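Local structure of histidine triad (HIT) protein (Clostridium difficile, 4EGU) at residues H48-P56 with C90-L101. The protein binds zinc and guanosine-5'-monophosphate and, as a member of the histidine triad family, probably acts as a nucleotide hydrolase or transferase. Numbering follows the deposited sequence.
Sequences HYDSLIDIP and CGSDGGQEVKHL. With ZN (zinc ion), chain D; K (potassium ion), chain E; 5GP (guanosine-5'-monophosphate), chain C.
His48 and His100 turn their rings at 90° to each other, ring centroids 4.9 Å apart, and the ND1 atoms of both bind one zinc ion. His48 CA sits over the His100 ring, off-centre. At the edge of the His48 ring, in its plane, Asp50 OD1 accepts a hydrogen bond from NE2 at 2.8 Å. A water at the same edge bridges Asp50 OD1 and Lys99 O. Zinc at ND1 and the Asp50 bond at NE2 together fix the rotation of the ring, and the carboxylate would probably make ND1 a stronger zinc ligand. In both histidines CG is anti to the backbone N (chi1 -178° in His48, 179° in His100), which carries the two rings to the metal. Cys6 and Cys9 complete the Cys2His2 site, and His100 NE2 is hydrogen-bonded to Pro45 O. One face of the Tyr49 ring is covered toward its rim by Ile55 CG1.

Leu101 N donates a backbone hydrogen bond to Tyr49 O at 2.8 Å. Farther along, Ile55 CD1 meets Leu101 CD2 at 3.6 Å, the two side chains crossing at about a right angle. Cys90 SG reaches Ile53 CG2 at 3.8 Å and also touches Ser51. The N-H groups of Glu97 and Val98 both donate to GMP O2P, at 2.7 Å from Glu97 N.

The contact ties the loop after strand 39-45 to the loop before strand 103-107, which ends in the first residues of the predicted histidine triad motif, His100 and Leu101. Phe8 of helix 7-12 packs on His100, and helix 61-77 covers Ile55 and Leu101. Cys90 pairs antiparallel with a strand of the second subunit, continuing the sheet across the dimer.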
loop_
_atom_site.group_PDB
_atom_site.type_symbol
_atom_site.label_atom_id
_atom_site.label_comp_id
_atom_site.label_asym_id
_atom_site.label_seq_id
_atom_site.Cartn_x
_atom_site.Cartn_y
_atom_site.Cartn_z
ATOM N N HIS A 48 -16.772 -7.490 1.251
ATOM C CA HIS A 48 -15.835 -8.374 0.567
ATOM C C HIS A 48 -15.550 -7.921 -0.864
ATOM O O HIS A 48 -16.447 -7.822 -1.702
ATOM C CB HIS A 48 -16.418 -9.796 0.529
ATOM C CG HIS A 48 -15.510 -10.785 -0.112
ATOM N ND1 HIS A 48 -14.718 -11.665 0.602
ATOM C CD2 HIS A 48 -15.235 -10.993 -1.420
ATOM C CE1 HIS A 48 -14.008 -12.381 -0.251
ATOM N NE2 HIS A 48 -14.297 -11.988 -1.479
ATOM N N TYR A 49 -14.270 -7.688 -1.131
ATOM C CA TYR A 49 -13.707 -7.590 -2.470
ATOM C C TYR A 49 -12.621 -8.651 -2.549
ATOM O O TYR A 49 -11.852 -8.807 -1.596
ATOM C CB TYR A 49 -13.040 -6.227 -2.715
ATOM C CG TYR A 49 -13.942 -5.059 -2.718
ATOM C CD1 TYR A 49 -14.624 -4.711 -3.886
ATOM C CD2 TYR A 49 -14.044 -4.244 -1.612
ATOM C CE1 TYR A 49 -15.417 -3.604 -3.935
ATOM C CE2 TYR A 49 -14.848 -3.136 -1.648
ATOM C CZ TYR A 49 -15.529 -2.814 -2.813
ATOM O OH TYR A 49 -16.321 -1.690 -2.832
ATOM N N ASP A 50 -12.507 -9.371 -3.662
ATOM C CA ASP A 50 -11.546 -10.450 -3.715
ATOM C C ASP A 50 -10.094 -9.935 -3.634
ATOM O O ASP A 50 -9.227 -10.616 -3.115
ATOM C CB ASP A 50 -11.679 -11.263 -5.016
ATOM C CG ASP A 50 -12.966 -12.062 -5.135
ATOM O OD1 ASP A 50 -13.659 -12.297 -4.140
ATOM O OD2 ASP A 50 -13.264 -12.492 -6.274
ATOM N N SER A 51 -9.842 -8.751 -4.195
ATOM C CA SER A 51 -8.495 -8.186 -4.317
ATOM C C SER A 51 -8.614 -6.757 -4.814
ATOM O O SER A 51 -9.686 -6.311 -5.212
ATOM C CB SER A 51 -7.642 -8.974 -5.314
ATOM O OG SER A 51 -8.009 -8.684 -6.647
ATOM N N LEU A 52 -7.483 -6.057 -4.844
ATOM C CA LEU A 52 -7.439 -4.686 -5.315
ATOM C C LEU A 52 -7.995 -4.518 -6.734
ATOM O O LEU A 52 -8.676 -3.538 -7.034
ATOM C CB LEU A 52 -5.990 -4.178 -5.224
ATOM C CG LEU A 52 -5.728 -2.787 -5.749
ATOM C CD1 LEU A 52 -6.533 -1.741 -5.035
ATOM C CD2 LEU A 52 -4.241 -2.496 -5.627
ATOM N N ILE A 53 -7.697 -5.461 -7.624
ATOM C CA ILE A 53 -8.172 -5.321 -9.005
ATOM C C ILE A 53 -9.668 -5.521 -9.150
ATOM O O ILE A 53 -10.215 -5.215 -10.215
ATOM C CB ILE A 53 -7.419 -6.210 -10.008
ATOM C CG1 ILE A 53 -7.636 -7.698 -9.750
ATOM C CG2 ILE A 53 -5.985 -5.860 -10.016
ATOM C CD1 ILE A 53 -7.033 -8.570 -10.864
ATOM N N ASP A 54 -10.327 -6.023 -8.116
ATOM C CA ASP A 54 -11.760 -6.232 -8.136
ATOM C C ASP A 54 -12.537 -5.037 -7.580
ATOM O O ASP A 54 -13.756 -5.064 -7.562
ATOM C CB ASP A 54 -12.065 -7.531 -7.421
ATOM C CG ASP A 54 -11.429 -8.719 -8.147
ATOM O OD1 ASP A 54 -11.804 -8.969 -9.308
ATOM O OD2 ASP A 54 -10.539 -9.390 -7.569
ATOM N N ILE A 55 -11.834 -3.982 -7.185
ATOM C CA ILE A 55 -12.520 -2.775 -6.730
ATOM C C ILE A 55 -12.768 -1.878 -7.953
ATOM O O ILE A 55 -11.813 -1.455 -8.590
ATOM C CB ILE A 55 -11.689 -1.989 -5.706
ATOM C CG1 ILE A 55 -11.259 -2.831 -4.511
ATOM C CG2 ILE A 55 -12.506 -0.793 -5.224
ATOM C CD1 ILE A 55 -10.300 -2.076 -3.653
ATOM N N PRO A 56 -14.035 -1.582 -8.272
ATOM C CA PRO A 56 -14.254 -0.644 -9.384
ATOM C C PRO A 56 -13.684 0.723 -9.073
ATOM O O PRO A 56 -13.647 1.121 -7.903
ATOM C CB PRO A 56 -15.779 -0.574 -9.516
ATOM C CG PRO A 56 -16.318 -1.177 -8.310
ATOM C CD PRO A 56 -15.290 -2.025 -7.648
ATOM N N CYS A 90 -1.720 -8.635 -4.136
ATOM C CA CYS A 90 -2.812 -8.826 -5.076
ATOM C C CYS A 90 -2.548 -10.031 -5.972
ATOM O O CYS A 90 -1.648 -10.029 -6.795
ATOM C CB CYS A 90 -2.997 -7.571 -5.929
ATOM S SG CYS A 90 -4.466 -7.663 -7.003
ATOM N N GLY A 91 -3.342 -11.073 -5.803
ATOM C CA GLY A 91 -3.201 -12.240 -6.635
ATOM C C GLY A 91 -2.022 -13.117 -6.295
ATOM O O GLY A 91 -1.269 -12.886 -5.348
ATOM N N SER A 92 -1.859 -14.152 -7.110
ATOM C CA SER A 92 -0.950 -15.235 -6.781
ATOM C C SER A 92 0.482 -14.767 -6.671
ATOM O O SER A 92 1.173 -15.052 -5.695
ATOM C CB SER A 92 -1.048 -16.345 -7.848
ATOM O OG SER A 92 0.039 -17.243 -7.725
ATOM N N ASP A 93 0.956 -14.068 -7.688
ATOM C CA ASP A 93 2.331 -13.663 -7.694
ATOM C C ASP A 93 2.612 -12.525 -6.705
ATOM O O ASP A 93 3.755 -12.349 -6.290
ATOM C CB ASP A 93 2.746 -13.381 -9.142
ATOM C CG ASP A 93 2.982 -14.700 -9.951
ATOM O OD1 ASP A 93 3.093 -15.768 -9.324
ATOM O OD2 ASP A 93 3.050 -14.697 -11.203
ATOM N N GLY A 94 1.566 -11.823 -6.268
ATOM C CA GLY A 94 1.721 -10.838 -5.225
ATOM C C GLY A 94 1.830 -11.487 -3.864
ATOM O O GLY A 94 2.088 -10.802 -2.881
ATOM N N GLY A 95 1.578 -12.794 -3.774
ATOM C CA GLY A 95 1.596 -13.490 -2.505
ATOM C C GLY A 95 0.302 -13.405 -1.726
ATOM O O GLY A 95 0.282 -13.705 -0.551
ATOM N N GLN A 96 -0.791 -13.019 -2.372
ATOM C CA GLN A 96 -2.074 -12.947 -1.691
ATOM C C GLN A 96 -2.522 -14.367 -1.458
ATOM O O GLN A 96 -2.480 -15.233 -2.347
ATOM C CB GLN A 96 -3.110 -12.271 -2.561
ATOM C CG GLN A 96 -4.372 -11.868 -1.861
ATOM C CD GLN A 96 -5.495 -11.519 -2.852
ATOM O OE1 GLN A 96 -5.507 -11.935 -4.014
ATOM N NE2 GLN A 96 -6.519 -10.872 -2.338
ATOM N N GLU A 97 -2.934 -14.600 -0.229
ATOM C CA GLU A 97 -3.455 -15.907 0.191
ATOM C C GLU A 97 -4.964 -15.802 0.534
ATOM O O GLU A 97 -5.795 -16.532 -0.005
ATOM C CB GLU A 97 -2.645 -16.442 1.387
ATOM C CG GLU A 97 -1.137 -16.536 1.128
ATOM C CD GLU A 97 -0.329 -16.709 2.403
ATOM O OE1 GLU A 97 -0.228 -15.748 3.204
ATOM O OE2 GLU A 97 0.194 -17.808 2.601
ATOM N N VAL A 98 -5.281 -14.884 1.432
ATOM C CA VAL A 98 -6.680 -14.637 1.807
ATOM C C VAL A 98 -7.271 -13.652 0.824
ATOM O O VAL A 98 -6.826 -12.502 0.729
ATOM C CB VAL A 98 -6.823 -14.105 3.225
ATOM C CG1 VAL A 98 -8.280 -13.833 3.545
ATOM C CG2 VAL A 98 -6.227 -15.095 4.237
ATOM N N LYS A 99 -8.267 -14.120 0.083
ATOM C CA LYS A 99 -8.826 -13.376 -1.039
ATOM C C LYS A 99 -9.991 -12.494 -0.569
ATOM O O LYS A 99 -11.138 -12.620 -1.021
ATOM C CB LYS A 99 -9.217 -14.337 -2.174
ATOM C CG LYS A 99 -8.017 -15.029 -2.811
ATOM C CD LYS A 99 -8.461 -15.985 -3.907
ATOM C CE LYS A 99 -7.292 -16.747 -4.516
ATOM N NZ LYS A 99 -7.734 -17.698 -5.582
ATOM N N HIS A 100 -9.644 -11.575 0.324
ATOM C CA HIS A 100 -10.529 -10.527 0.827
ATOM C C HIS A 100 -9.618 -9.322 1.016
ATOM O O HIS A 100 -8.657 -9.424 1.779
ATOM C CB HIS A 100 -11.167 -10.939 2.165
ATOM C CG HIS A 100 -12.070 -9.920 2.781
ATOM N ND1 HIS A 100 -13.388 -10.207 3.100
ATOM C CD2 HIS A 100 -11.818 -8.668 3.230
ATOM C CE1 HIS A 100 -13.907 -9.150 3.692
ATOM N NE2 HIS A 100 -12.976 -8.211 3.793
ATOM N N LEU A 101 -9.900 -8.206 0.334
ATOM C CA LEU A 101 -9.041 -7.022 0.379
ATOM C C LEU A 101 -8.530 -6.754 1.784
ATOM O O LEU A 101 -9.296 -6.602 2.743
ATOM C CB LEU A 101 -9.774 -5.769 -0.091
ATOM C CG LEU A 101 -8.882 -4.534 -0.279
ATOM C CD1 LEU A 101 -8.023 -4.666 -1.546
ATOM C CD2 LEU A 101 -9.701 -3.287 -0.294
HETATM ZN ZN ZN D . -14.490 -11.915 2.623
HETATM K K K E . -5.958 -8.141 -0.701
HETATM P P 5GP C . -1.831 -12.521 2.692
HETATM O O1P 5GP C . -0.561 -13.337 2.588
HETATM O O2P 5GP C . -3.060 -13.142 2.088
HETATM O O3P 5GP C . -1.619 -11.171 2.151
HETATM O "O5'" 5GP C . -2.077 -12.199 4.208
HETATM C "C5'" 5GP C . -3.028 -12.928 4.948
HETATM C "C4'" 5GP C . -2.697 -12.855 6.394
HETATM O "O4'" 5GP C . -3.807 -13.357 7.143
HETATM C "C3'" 5GP C . -1.479 -13.684 6.807
HETATM O "O3'" 5GP C . -0.430 -12.822 7.253
HETATM C "C2'" 5GP C . -2.004 -14.559 7.972
HETATM O "O2'" 5GP C . -1.127 -14.692 9.073
HETATM C "C1'" 5GP C . -3.324 -13.870 8.347
HETATM N N9 5GP C . -4.345 -14.760 8.880
HETATM C C8 5GP C . -4.769 -15.888 8.279
HETATM N N7 5GP C . -5.753 -16.453 9.005
HETATM C C5 5GP C . -5.959 -15.654 10.072
HETATM C C6 5GP C . -6.833 -15.737 11.146
HETATM O O6 5GP C . -7.659 -16.685 11.309
HETATM N N1 5GP C . -6.753 -14.723 12.023
HETATM C C2 5GP C . -5.887 -13.683 11.902
HETATM N N2 5GP C . -5.911 -12.742 12.858
HETATM N N3 5GP C . -5.016 -13.570 10.888
HETATM C C4 5GP C . -5.073 -14.570 9.980
HETATM O O HOH W 1 -12.640 -14.644 -2.208
HETATM O O HOH W 2 -5.220 -7.091 -3.544
HETATM O O HOH W 3 -3.086 -7.895 0.695
#